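Local coordinates for protein glutamate racemase (Campylobacter jejuni, PDB 3UHF) that belongs to the Asp/Glu/hydantoin racemase family of alpha/beta enzymes, built round two parallel beta sheets, and holds D-glutamic acid in a pocket, at residues A46-E51 / I241-H246; I87-I92 / P112-I117; G167-M172 / S185-Y190; G176-D181 / F207-R212. One frame throughout, in Å; residues are numbered along the deposited sequence. Where two conformers were deposited one is given.

Interaction 1 (A46-E51 / I241-H246); sequences ARLFDE and IDLKNH
K244 grips the 46-51 loop at two points, with its backbone and with the end of its side chain. Its amide N donates to R47 O over 2.9 Å in a nearly straight bond (174° at the hydrogen), while NZ donates to L48 O at 2.6 Å. The side chain is bent at chi2 (-55°) and again at chi4, which folds NZ back so that it also reaches D242 O of its own loop at 2.7 Å; one ammonium group thus ties two carbonyls from different segments. D50 crosses this chain at about a right angle, OD1 resting 3.4 Å from K244 CD; its OD2 is hydrogen-bonded to M25 N, and the charged ends of the pair are not in contact. The R47 chain is extended from CG to NE, and NH1 meets N245 O, at the guanidinium edge, in a weak, bent bond. I241 CG2 lies 3.9 Å from L48 CB, and I241 CD1 approaches the F49 ring obliquely. A water bridges F49 O and H246 O. R47 leaves helix 37-45 with positive phi (53°) in a Schellman motif, a helix-to-strand turn here bound to the loop leading into strand 249-254, an outermost strand of this chain's five-stranded sheet.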
loop_
_atom_site.group_PDB
_atom_site.type_symbol
_atom_site.label_atom_id
_atom_site.label_comp_id
_atom_site.label_asym_id
_atom_site.label_seq_id
_atom_site.Cartn_x
_atom_site.Cartn_y
_atom_site.Cartn_z
ATOM N N ALA A 46 14.490 0.746 -3.492
ATOM C CA ALA A 46 15.235 -0.119 -2.571
ATOM C C ALA A 46 16.155 -1.121 -3.285
ATOM O O ALA A 46 16.988 -1.774 -2.646
ATOM C CB ALA A 46 14.269 -0.848 -1.639
ATOM N N ARG A 47 15.996 -1.237 -4.600
ATOM C CA ARG A 47 16.799 -2.142 -5.425
ATOM C C ARG A 47 16.811 -3.589 -4.940
ATOM O O ARG A 47 17.872 -4.201 -4.805
ATOM C CB ARG A 47 18.229 -1.610 -5.572
ATOM C CG ARG A 47 18.283 -0.252 -6.256
ATOM C CD ARG A 47 19.623 -0.001 -6.922
ATOM N NE ARG A 47 19.605 1.251 -7.673
ATOM C CZ ARG A 47 20.506 1.591 -8.589
ATOM N NH1 ARG A 47 21.507 0.767 -8.877
ATOM N NH2 ARG A 47 20.407 2.753 -9.218
ATOM N N LEU A 48 15.625 -4.133 -4.693
ATOM C CA LEU A 48 15.496 -5.479 -4.147
ATOM C C LEU A 48 15.358 -6.527 -5.241
ATOM O O LEU A 48 15.758 -7.681 -5.062
ATOM C CB LEU A 48 14.260 -5.567 -3.249
ATOM C CG LEU A 48 14.106 -4.614 -2.065
ATOM C CD1 LEU A 48 12.734 -4.811 -1.440
ATOM C CD2 LEU A 48 15.196 -4.830 -1.038
ATOM N N PHE A 49 14.777 -6.131 -6.368
ATOM C CA PHE A 49 14.391 -7.092 -7.397
ATOM C C PHE A 49 14.937 -6.745 -8.771
ATOM O O PHE A 49 15.274 -5.593 -9.046
ATOM C CB PHE A 49 12.870 -7.183 -7.464
ATOM C CG PHE A 49 12.235 -7.363 -6.130
ATOM C CD1 PHE A 49 11.442 -6.370 -5.588
ATOM C CD2 PHE A 49 12.469 -8.512 -5.392
ATOM C CE1 PHE A 49 10.864 -6.528 -4.344
ATOM C CE2 PHE A 49 11.895 -8.673 -4.146
ATOM C CZ PHE A 49 11.095 -7.678 -3.623
ATOM N N ASP A 50 15.002 -7.755 -9.631
ATOM C CA ASP A 50 15.506 -7.586 -10.985
ATOM C C ASP A 50 14.372 -7.181 -11.920
ATOM O O ASP A 50 14.593 -6.483 -12.906
ATOM C CB ASP A 50 16.136 -8.889 -11.476
ATOM C CG ASP A 50 17.292 -9.340 -10.604
ATOM O OD1 ASP A 50 18.216 -8.527 -10.388
ATOM O OD2 ASP A 50 17.266 -10.494 -10.119
ATOM N N GLU A 51 13.162 -7.630 -11.613
ATOM C CA GLU A 51 12.026 -7.351 -12.479
ATOM C C GLU A 51 10.735 -7.337 -11.682
ATOM O O GLU A 51 10.512 -8.194 -10.831
ATOM C CB GLU A 51 11.945 -8.385 -13.603
ATOM C CG GLU A 51 10.936 -8.055 -14.694
ATOM C CD GLU A 51 11.117 -8.928 -15.928
ATOM O OE1 GLU A 51 11.706 -10.024 -15.810
ATOM O OE2 GLU A 51 10.680 -8.513 -17.021
ATOM N N ILE A 241 16.793 -11.556 0.477
ATOM C CA ILE A 241 16.999 -10.653 -0.649
ATOM C C ILE A 241 18.348 -9.949 -0.611
ATOM O O ILE A 241 18.604 -9.116 0.259
ATOM C CB ILE A 241 15.917 -9.573 -0.710
ATOM C CG1 ILE A 241 14.567 -10.133 -0.265
ATOM C CG2 ILE A 241 15.824 -9.000 -2.114
ATOM C CD1 ILE A 241 13.455 -9.127 -0.354
ATOM N N ASP A 242 19.207 -10.287 -1.565
ATOM C CA ASP A 242 20.442 -9.549 -1.769
ATOM C C ASP A 242 20.117 -8.286 -2.559
ATOM O O ASP A 242 19.301 -8.323 -3.481
ATOM C CB ASP A 242 21.457 -10.402 -2.536
ATOM C CG ASP A 242 21.951 -11.593 -1.730
ATOM O OD1 ASP A 242 22.265 -11.418 -0.532
ATOM O OD2 ASP A 242 22.025 -12.707 -2.294
ATOM N N LEU A 243 20.742 -7.173 -2.190
ATOM C CA LEU A 243 20.592 -5.936 -2.944
ATOM C C LEU A 243 21.091 -6.131 -4.372
ATOM O O LEU A 243 22.159 -6.705 -4.593
ATOM C CB LEU A 243 21.344 -4.783 -2.274
ATOM C CG LEU A 243 20.629 -4.036 -1.140
ATOM C CD1 LEU A 243 19.133 -4.350 -1.106
ATOM C CD2 LEU A 243 21.274 -4.315 0.205
ATOM N N LYS A 244 20.308 -5.662 -5.337
ATOM C CA LYS A 244 20.647 -5.832 -6.744
ATOM C C LYS A 244 21.502 -4.679 -7.252
ATOM O O LYS A 244 21.490 -3.584 -6.684
ATOM C CB LYS A 244 19.381 -5.966 -7.595
ATOM C CG LYS A 244 18.466 -7.099 -7.164
ATOM C CD LYS A 244 19.209 -8.423 -7.115
ATOM C CE LYS A 244 18.279 -9.566 -6.755
ATOM N NZ LYS A 244 17.703 -9.417 -5.389
ATOM N N ASN A 245 22.247 -4.941 -8.322
ATOM C CA ASN A 245 23.113 -3.944 -8.929
ATOM C C ASN A 245 22.313 -2.757 -9.454
ATOM O O ASN A 245 22.456 -1.640 -8.958
ATOM C CB ASN A 245 23.941 -4.568 -10.053
ATOM C CG ASN A 245 25.031 -3.644 -10.552
ATOM O OD1 ASN A 245 25.400 -2.683 -9.877
ATOM N ND2 ASN A 245 25.556 -3.929 -11.740
ATOM N N HIS A 246 21.443 -3.044 -10.424
ATOM C CA HIS A 246 20.643 -2.048 -11.138
ATOM C C HIS A 246 19.215 -1.922 -10.601
ATOM O O HIS A 246 18.788 -2.713 -9.761
ATOM C CB HIS A 246 20.542 -2.437 -12.613
ATOM C CG HIS A 246 21.857 -2.484 -13.323
ATOM N ND1 HIS A 246 22.683 -1.386 -13.427
ATOM C CD2 HIS A 246 22.482 -3.490 -13.979
ATOM C CE1 HIS A 246 23.765 -1.717 -14.109
ATOM N NE2 HIS A 246 23.666 -2.987 -14.456
HETATM O O HOH W 1 16.687 -3.395 -8.385
#

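Interaction 2 (I87-I92 / P112-I117); sequences IDMLII and PVYGVI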
loop_
_atom_site.group_PDB
_atom_site.type_symbol
_atom_site.label_atom_id
_atom_site.label_comp_id
_atom_site.label_asym_id
_atom_site.label_seq_id
_atom_site.Cartn_x
_atom_site.Cartn_y
_atom_site.Cartn_z
ATOM N N ILE A 87 6.021 -15.529 -11.352
ATOM C CA ILE A 87 6.644 -14.639 -10.375
ATOM C C ILE A 87 7.102 -15.391 -9.129
ATOM O O ILE A 87 6.538 -16.427 -8.778
ATOM C CB ILE A 87 5.706 -13.498 -9.958
ATOM C CG1 ILE A 87 4.374 -14.056 -9.453
ATOM C CG2 ILE A 87 5.461 -12.555 -11.127
ATOM C CD1 ILE A 87 3.415 -12.970 -8.949
ATOM N N ASP A 88 8.120 -14.852 -8.465
ATOM C CA ASP A 88 8.696 -15.471 -7.274
ATOM C C ASP A 88 7.877 -15.177 -6.022
ATOM O O ASP A 88 7.886 -15.958 -5.069
ATOM C CB ASP A 88 10.136 -15.005 -7.070
ATOM C CG ASP A 88 11.062 -15.476 -8.178
ATOM O OD1 ASP A 88 10.804 -16.558 -8.756
ATOM O OD2 ASP A 88 12.044 -14.761 -8.474
ATOM N N MET A 89 7.194 -14.033 -6.024
ATOM C CA MET A 89 6.249 -13.697 -4.976
ATOM C C MET A 89 5.343 -12.550 -5.418
ATOM O O MET A 89 5.623 -11.855 -6.397
ATOM C CB MET A 89 6.951 -13.351 -3.661
ATOM C CG MET A 89 7.553 -11.977 -3.583
ATOM S SD MET A 89 8.365 -11.722 -1.980
ATOM C CE MET A 89 9.323 -10.263 -2.330
ATOM N N LEU A 90 4.249 -12.378 -4.694
ATOM C CA LEU A 90 3.274 -11.350 -5.018
ATOM C C LEU A 90 3.093 -10.409 -3.842
ATOM O O LEU A 90 2.833 -10.840 -2.711
ATOM C CB LEU A 90 1.935 -11.984 -5.378
ATOM C CG LEU A 90 0.795 -10.985 -5.602
ATOM C CD1 LEU A 90 1.137 -10.028 -6.735
ATOM C CD2 LEU A 90 -0.505 -11.726 -5.892
ATOM N N ILE A 91 3.222 -9.116 -4.120
ATOM C CA ILE A 91 2.990 -8.088 -3.128
ATOM C C ILE A 91 1.648 -7.425 -3.405
ATOM O O ILE A 91 1.404 -6.929 -4.515
ATOM C CB ILE A 91 4.076 -7.003 -3.171
ATOM C CG1 ILE A 91 5.463 -7.625 -3.027
ATOM C CG2 ILE A 91 3.824 -5.952 -2.086
ATOM C CD1 ILE A 91 5.592 -8.524 -1.817
ATOM N N ILE A 92 0.774 -7.447 -2.410
ATOM C CA ILE A 92 -0.507 -6.741 -2.498
ATOM C C ILE A 92 -0.293 -5.332 -1.944
ATOM O O ILE A 92 -0.299 -5.127 -0.731
ATOM C CB ILE A 92 -1.597 -7.467 -1.681
ATOM C CG1 ILE A 92 -1.654 -8.954 -2.075
ATOM C CG2 ILE A 92 -2.959 -6.798 -1.862
ATOM C CD1 ILE A 92 -1.930 -9.188 -3.558
ATOM N N PRO A 112 4.950 -17.059 -2.127
ATOM C CA PRO A 112 4.576 -16.163 -1.029
ATOM C C PRO A 112 3.728 -14.988 -1.500
ATOM O O PRO A 112 3.961 -14.457 -2.586
ATOM C CB PRO A 112 5.928 -15.654 -0.518
ATOM C CG PRO A 112 6.900 -16.742 -0.882
ATOM C CD PRO A 112 6.406 -17.292 -2.186
ATOM N N VAL A 113 2.756 -14.604 -0.680
ATOM C CA VAL A 113 1.927 -13.430 -0.932
ATOM C C VAL A 113 1.961 -12.568 0.321
ATOM O O VAL A 113 1.648 -13.044 1.413
ATOM C CB VAL A 113 0.486 -13.828 -1.251
ATOM C CG1 VAL A 113 -0.391 -12.582 -1.489
ATOM C CG2 VAL A 113 0.448 -14.757 -2.467
ATOM N N TYR A 114 2.361 -11.309 0.170
ATOM C CA TYR A 114 2.451 -10.381 1.299
ATOM C C TYR A 114 1.617 -9.147 1.013
ATOM O O TYR A 114 1.649 -8.634 -0.108
ATOM C CB TYR A 114 3.897 -9.943 1.520
ATOM C CG TYR A 114 4.804 -11.079 1.946
ATOM C CD1 TYR A 114 4.671 -11.652 3.202
ATOM C CD2 TYR A 114 5.773 -11.584 1.089
ATOM C CE1 TYR A 114 5.489 -12.701 3.604
ATOM C CE2 TYR A 114 6.602 -12.638 1.483
ATOM C CZ TYR A 114 6.448 -13.183 2.739
ATOM O OH TYR A 114 7.258 -14.218 3.138
ATOM N N GLY A 115 0.885 -8.685 2.029
ATOM C CA GLY A 115 0.140 -7.432 1.966
ATOM C C GLY A 115 0.954 -6.368 2.681
ATOM O O GLY A 115 2.135 -6.602 2.987
ATOM N N VAL A 116 0.345 -5.218 2.955
ATOM C CA VAL A 116 1.062 -4.099 3.553
ATOM C C VAL A 116 0.633 -3.779 4.987
ATOM O O VAL A 116 1.188 -2.880 5.617
ATOM C CB VAL A 116 0.934 -2.822 2.693
ATOM C CG1 VAL A 116 1.731 -2.970 1.393
ATOM C CG2 VAL A 116 -0.550 -2.509 2.400
ATOM N N ILE A 117 -0.346 -4.505 5.512
ATOM C CA ILE A 117 -0.879 -4.161 6.827
ATOM C C ILE A 117 0.042 -4.617 7.967
ATOM O O ILE A 117 0.359 -3.827 8.856
ATOM C CB ILE A 117 -2.308 -4.702 7.020
ATOM C CG1 ILE A 117 -3.240 -4.015 6.012
ATOM C CG2 ILE A 117 -2.785 -4.449 8.436
ATOM C CD1 ILE A 117 -4.667 -4.520 6.035
#
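Strands 89-92 and 113-114 pair in parallel at one margin of the five-stranded sheet, 113-114 being its outermost strand within the chain, and the contact is largely buried. L90 is the centre of the ladder: its N donates to P112 O at 3.0 Å and its O receives Y114 N, also at 3.0 Å. I92 N then reaches Y114 O at 2.7 Å, a nearly straight bond (169° at the hydrogen) lying in the carbonyl plane. Y114 thus bonds through its N and its O to the two neighbours of its partner I91, the alternating pattern of a parallel pair.

The side chains divide between the two faces. On the face of I91 and Y114, the tyrosine ring is met at its rim: M89 SD lies in the ring plane, 4.0 Å from Y114 CE2 and 84° off the ring normal, a Met-aromatic contact. M89 reaches it with CG set between its backbone N and carbonyl carbon (chi1 78°) and an extended chain beyond. I91 CD1 packs 4.0 Å from Y114 CB. Helix 227-238 lies on this side, F234 meeting the tyrosine ring and L235 touching M89, I91 and Y114, while E239 hydrogen-bonds the Y114 hydroxyl. On the face of L90 and V113, L90 CB lies against V113 CG2, and I92 CG1 touches V113 CG1 at 3.9 Å.

Past the last rung the chain leaves the strand and runs through G115 to V116, whose side chain is about 6 Å from the bound D-glutamic acid. Helices 95-100 and 102-108 connect the strands, making a beta-alpha-beta crossover of a parallel alpha/beta fold.

Interaction 3 (G167-M172 / S185-Y190); sequences GLFVPM and SAMEYY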
loop_
_atom_site.group_PDB
_atom_site.type_symbol
_atom_site.label_atom_id
_atom_site.label_comp_id
_atom_site.label_asym_id
_atom_site.label_seq_id
_atom_site.Cartn_x
_atom_site.Cartn_y
_atom_site.Cartn_z
ATOM N N GLY A 167 -12.170 8.760 3.328
ATOM C CA GLY A 167 -12.391 8.231 1.996
ATOM C C GLY A 167 -12.155 9.170 0.830
ATOM O O GLY A 167 -11.692 8.741 -0.235
ATOM N N LEU A 168 -12.452 10.449 1.028
ATOM C CA LEU A 168 -12.357 11.426 -0.055
ATOM C C LEU A 168 -10.916 11.676 -0.475
ATOM O O LEU A 168 -10.664 12.181 -1.565
ATOM C CB LEU A 168 -13.010 12.752 0.336
ATOM C CG LEU A 168 -14.361 13.053 -0.318
ATOM C CD1 LEU A 168 -14.266 12.940 -1.828
ATOM C CD2 LEU A 168 -15.423 12.112 0.198
ATOM N N PHE A 169 -9.965 11.336 0.392
ATOM C CA PHE A 169 -8.563 11.533 0.046
ATOM C C PHE A 169 -8.202 10.775 -1.236
ATOM O O PHE A 169 -7.376 11.235 -2.015
ATOM C CB PHE A 169 -7.623 11.083 1.173
ATOM C CG PHE A 169 -7.594 11.997 2.379
ATOM C CD1 PHE A 169 -6.930 11.586 3.544
ATOM C CD2 PHE A 169 -8.185 13.246 2.359
ATOM C CE1 PHE A 169 -6.880 12.410 4.657
ATOM C CE2 PHE A 169 -8.129 14.088 3.472
ATOM C CZ PHE A 169 -7.476 13.652 4.628
ATOM N N VAL A 170 -8.820 9.614 -1.452
ATOM C CA VAL A 170 -8.505 8.804 -2.630
ATOM C C VAL A 170 -8.820 9.545 -3.938
ATOM O O VAL A 170 -7.916 9.764 -4.750
ATOM C CB VAL A 170 -9.182 7.397 -2.592
ATOM C CG1 VAL A 170 -9.127 6.730 -3.975
ATOM C CG2 VAL A 170 -8.542 6.503 -1.511
ATOM N N PRO A 171 -10.087 9.953 -4.148
ATOM C CA PRO A 171 -10.336 10.669 -5.411
ATOM C C PRO A 171 -9.655 12.039 -5.496
ATOM O O PRO A 171 -9.366 12.481 -6.604
ATOM C CB PRO A 171 -11.870 10.815 -5.448
ATOM C CG PRO A 171 -12.321 10.652 -4.035
ATOM C CD PRO A 171 -11.342 9.663 -3.428
ATOM N N MET A 172 -9.425 12.713 -4.367
ATOM C CA MET A 172 -8.689 13.978 -4.400
ATOM C C MET A 172 -7.276 13.782 -4.944
ATOM O O MET A 172 -6.826 14.546 -5.799
ATOM C CB MET A 172 -8.659 14.646 -3.023
ATOM C CG MET A 172 -10.041 15.156 -2.629
ATOM S SD MET A 172 -10.130 15.811 -0.954
ATOM C CE MET A 172 -9.571 17.498 -1.250
ATOM N N SER A 185 -9.604 21.920 3.810
ATOM C CA SER A 185 -10.984 21.746 4.260
ATOM C C SER A 185 -11.343 20.274 4.478
ATOM O O SER A 185 -12.096 19.940 5.396
ATOM C CB SER A 185 -11.953 22.388 3.266
ATOM O OG SER A 185 -11.746 23.789 3.200
ATOM N N ALA A 186 -10.808 19.396 3.638
ATOM C CA ALA A 186 -11.026 17.960 3.806
ATOM C C ALA A 186 -10.367 17.471 5.098
ATOM O O ALA A 186 -10.933 16.676 5.848
ATOM C CB ALA A 186 -10.454 17.206 2.635
ATOM N N MET A 187 -9.157 17.944 5.339
ATOM C CA MET A 187 -8.451 17.566 6.559
ATOM C C MET A 187 -9.208 18.052 7.793
ATOM O O MET A 187 -9.343 17.310 8.779
ATOM C CB MET A 187 -7.012 18.072 6.530
ATOM C CG MET A 187 -6.179 17.344 5.499
ATOM S SD MET A 187 -4.396 17.669 5.614
ATOM C CE MET A 187 -4.357 19.420 5.228
ATOM N N GLU A 188 -9.735 19.272 7.733
ATOM C CA GLU A 188 -10.498 19.805 8.854
ATOM C C GLU A 188 -11.770 19.001 9.056
ATOM O O GLU A 188 -12.184 18.749 10.191
ATOM C CB GLU A 188 -10.797 21.293 8.668
ATOM C CG GLU A 188 -9.545 22.153 8.762
ATOM C CD GLU A 188 -9.785 23.616 8.429
ATOM O OE1 GLU A 188 -10.905 23.973 7.987
ATOM O OE2 GLU A 188 -8.837 24.413 8.602
ATOM N N TYR A 189 -12.369 18.571 7.950
ATOM C CA TYR A 189 -13.577 17.766 8.002
ATOM C C TYR A 189 -13.329 16.444 8.715
ATOM O O TYR A 189 -14.073 16.078 9.627
ATOM C CB TYR A 189 -14.100 17.511 6.586
ATOM C CG TYR A 189 -15.260 16.540 6.498
ATOM C CD1 TYR A 189 -16.554 16.940 6.804
ATOM C CD2 TYR A 189 -15.061 15.230 6.071
ATOM C CE1 TYR A 189 -17.621 16.059 6.707
ATOM C CE2 TYR A 189 -16.122 14.339 5.970
ATOM C CZ TYR A 189 -17.398 14.761 6.290
ATOM O OH TYR A 189 -18.453 13.884 6.188
ATOM N N TYR A 190 -12.295 15.721 8.304
ATOM C CA TYR A 190 -12.042 14.413 8.897
ATOM C C TYR A 190 -11.432 14.512 10.291
ATOM O O TYR A 190 -11.684 13.664 11.133
ATOM C CB TYR A 190 -11.136 13.552 8.012
ATOM C CG TYR A 190 -11.832 13.041 6.774
ATOM C CD1 TYR A 190 -11.388 13.390 5.509
ATOM C CD2 TYR A 190 -12.957 12.239 6.881
ATOM C CE1 TYR A 190 -12.041 12.929 4.371
ATOM C CE2 TYR A 190 -13.622 11.772 5.753
ATOM C CZ TYR A 190 -13.157 12.120 4.506
ATOM O OH TYR A 190 -13.820 11.653 3.388
#
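Two consecutive helices, 169-174 and 181-191, pack against each other here through an edge-to-face aromatic pair, F169 with Y190. The edge of the Y190 ring is directed at the face of F169, with centroids 5.4 Å apart and planes at 80°; the nearest carbons, F169 CE2 and Y190 CD1, are 3.9 Å apart. A186, one helical turn before Y190, sets its CB in the plane of the phenylalanine ring, 4.0 Å from F169 CE2, so the ring is met at its rim by a methyl and on its face by a tyrosine. The M187 and F169 side chains cross at about a right angle, with M187 CG at F169 CZ. F207 makes a second edge-to-face contact with F169, which is buried. M172 is extended as far as SD and turns at chi3 (85°), bringing both SD and CE against the methyl of A186. V170, next to F169 in sequence, takes no part in this packing but belongs to the ligand pocket and touches D-glutamic acid. The polar end of Y190 reaches beyond the aromatic pair to the backbone just ahead of F169, where L168 N donates to Y190 OH over 3.0 Å at 160°.

Interaction 4 (G176-D181 / F207-R212); sequences GIFEGD and FPLLGR
F178 O is gripped by two partners, a water at 2.9 Å and the side-chain OG of S213. The same water is also within bonding reach of L209 O (3.1 Å) and so can link the backbone of the 176-181 loop to the 3-10 turn of 207-210. Beside this water link the side chains of F178 and L209 run side by side, pointing the same way. F178 CE1 is 3.9 Å from L209 CB, and L209 CD1 sits over one face of the ring, displaced toward its rim. Over the centre of the opposite face lies G176 O, 3.7 Å above the plane, so the ring is sandwiched between a leucine branch and a carbonyl oxygen of its own loop. L210 CD2 lies at the edge of the ring, near its plane, and 3.5 Å from I177 O.

The outer margin is charged but loosely held. R212, bent at chi3 (64°), brings NH1 to 4.1 Å from E179 OE1, beyond a salt bridge, and carboxylate and guanidinium planes stand 68° apart.

Further out, G176 ends helix 169-174 in a Schellman motif with positive phi, and G180 occupies the N-cap position of helix 181-191; L210 does the same for helix 211-218. V173 of helix 169-174 touches F178, L209 and L210 and backs the apolar cluster. With the polar groups of the two segments joined through water alone and the charges apart, the contact depends chiefly on apolar fit, and the E179-R212 attraction is probably a modest contribution at the surface.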
loop_
_atom_site.group_PDB
_atom_site.type_symbol
_atom_site.label_atom_id
_atom_site.label_comp_id
_atom_site.label_asym_id
_atom_site.label_seq_id
_atom_site.Cartn_x
_atom_site.Cartn_y
_atom_site.Cartn_z
ATOM N N GLY A 176 -5.270 15.045 -8.532
ATOM C CA GLY A 176 -4.022 15.781 -8.392
ATOM C C GLY A 176 -4.024 16.847 -7.316
ATOM O O GLY A 176 -3.210 17.772 -7.347
ATOM N N ILE A 177 -4.934 16.729 -6.354
ATOM C CA ILE A 177 -5.024 17.723 -5.282
ATOM C C ILE A 177 -4.160 17.312 -4.089
ATOM O O ILE A 177 -4.559 16.455 -3.306
ATOM C CB ILE A 177 -6.489 17.910 -4.829
ATOM C CG1 ILE A 177 -7.356 18.325 -6.020
ATOM C CG2 ILE A 177 -6.584 18.968 -3.738
ATOM C CD1 ILE A 177 -8.844 18.244 -5.740
ATOM N N PHE A 178 -2.983 17.918 -3.949
ATOM C CA PHE A 178 -2.028 17.477 -2.922
ATOM C C PHE A 178 -1.788 18.529 -1.841
ATOM O O PHE A 178 -1.061 18.281 -0.872
ATOM C CB PHE A 178 -0.682 17.116 -3.561
ATOM C CG PHE A 178 -0.782 16.147 -4.701
ATOM C CD1 PHE A 178 -1.648 15.064 -4.646
ATOM C CD2 PHE A 178 -0.009 16.319 -5.836
ATOM C CE1 PHE A 178 -1.739 14.173 -5.701
ATOM C CE2 PHE A 178 -0.095 15.427 -6.892
ATOM C CZ PHE A 178 -0.960 14.351 -6.823
ATOM N N GLU A 179 -2.390 19.699 -2.016
ATOM C CA GLU A 179 -2.242 20.806 -1.085
ATOM C C GLU A 179 -3.304 21.835 -1.415
ATOM O O GLU A 179 -4.085 21.643 -2.343
ATOM C CB GLU A 179 -0.862 21.444 -1.227
ATOM C CG GLU A 179 -0.613 22.012 -2.614
ATOM C CD GLU A 179 0.767 22.620 -2.760
ATOM O OE1 GLU A 179 1.301 23.143 -1.758
ATOM O OE2 GLU A 179 1.319 22.573 -3.879
ATOM N N GLY A 180 -3.332 22.928 -0.659
ATOM C CA GLY A 180 -4.254 24.018 -0.940
ATOM C C GLY A 180 -5.482 24.056 -0.044
ATOM O O GLY A 180 -5.650 23.203 0.828
ATOM N N ASP A 181 -6.345 25.044 -0.279
ATOM C CA ASP A 181 -7.495 25.318 0.580
ATOM C C ASP A 181 -8.520 24.184 0.620
ATOM O O ASP A 181 -9.106 23.909 1.661
ATOM C CB ASP A 181 -8.208 26.600 0.124
ATOM C CG ASP A 181 -7.409 27.870 0.402
ATOM O OD1 ASP A 181 -6.429 27.807 1.158
ATOM O OD2 ASP A 181 -7.790 28.935 -0.142
ATOM N N PHE A 207 -2.232 7.739 0.021
ATOM C CA PHE A 207 -1.981 8.757 1.033
ATOM C C PHE A 207 -0.563 9.349 1.098
ATOM O O PHE A 207 -0.413 10.479 1.571
ATOM C CB PHE A 207 -2.462 8.328 2.429
ATOM C CG PHE A 207 -3.967 8.096 2.535
ATOM C CD1 PHE A 207 -4.827 8.298 1.451
ATOM C CD2 PHE A 207 -4.511 7.691 3.744
ATOM C CE1 PHE A 207 -6.202 8.059 1.573
ATOM C CE2 PHE A 207 -5.865 7.463 3.886
ATOM C CZ PHE A 207 -6.726 7.646 2.799
ATOM N N PRO A 208 0.477 8.608 0.643
ATOM C CA PRO A 208 1.783 9.280 0.621
ATOM C C PRO A 208 1.810 10.569 -0.216
ATOM O O PRO A 208 2.636 11.450 0.039
ATOM C CB PRO A 208 2.713 8.212 0.015
ATOM C CG PRO A 208 2.159 6.928 0.532
ATOM C CD PRO A 208 0.627 7.146 0.446
ATOM N N LEU A 209 0.915 10.685 -1.194
ATOM C CA LEU A 209 0.880 11.878 -2.043
ATOM C C LEU A 209 0.431 13.095 -1.230
ATOM O O LEU A 209 0.647 14.239 -1.632
ATOM C CB LEU A 209 -0.055 11.666 -3.247
ATOM C CG LEU A 209 0.451 10.879 -4.468
ATOM C CD1 LEU A 209 1.599 11.608 -5.157
ATOM C CD2 LEU A 209 0.859 9.452 -4.092
ATOM N N LEU A 210 -0.205 12.832 -0.089
ATOM C CA LEU A 210 -0.690 13.878 0.803
ATOM C C LEU A 210 0.199 14.031 2.027
ATOM O O LEU A 210 -0.133 14.764 2.962
ATOM C CB LEU A 210 -2.099 13.534 1.286
ATOM C CG LEU A 210 -3.149 13.323 0.203
ATOM C CD1 LEU A 210 -4.509 13.078 0.829
ATOM C CD2 LEU A 210 -3.214 14.525 -0.747
ATOM N N GLY A 211 1.321 13.322 2.042
ATOM C CA GLY A 211 2.143 13.285 3.236
ATOM C C GLY A 211 2.658 14.638 3.691
ATOM O O GLY A 211 2.626 14.945 4.883
ATOM N N ARG A 212 3.134 15.453 2.756
ATOM C CA ARG A 212 3.643 16.770 3.124
ATOM C C ARG A 212 2.537 17.614 3.754
ATOM O O ARG A 212 2.743 18.273 4.776
ATOM C CB ARG A 212 4.241 17.484 1.911
ATOM C CG ARG A 212 4.843 18.846 2.231
ATOM C CD ARG A 212 5.386 19.535 0.984
ATOM N NE ARG A 212 4.323 19.846 0.032
ATOM C CZ ARG A 212 4.060 19.135 -1.061
ATOM N NH1 ARG A 212 3.066 19.496 -1.862
ATOM N NH2 ARG A 212 4.789 18.066 -1.354
HETATM O O HOH W 2 1.108 16.716 0.172
#

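Interactions 1 and 2 belong to the five-stranded parallel sheet and its loops, about 16 Å apart between centres, and meet where F49 CZ packs against M89 CE. Helix 227-238 touches both. Interactions 3 and 4, about 10 Å apart between centres, lie across the chain's centre from interaction 2, among the helices that accompany the four-stranded sheet; their segments alternate along the sequence, and F169 packs on both F207 and L210. Interaction 1 spans the other three in sequence, since its second segment returns after the second sheet is complete. The chain thus leaves the five-stranded sheet and returns to it, and the D-glutamic acid pocket draws residues from the regions of both sheets, including V170 from interaction 3.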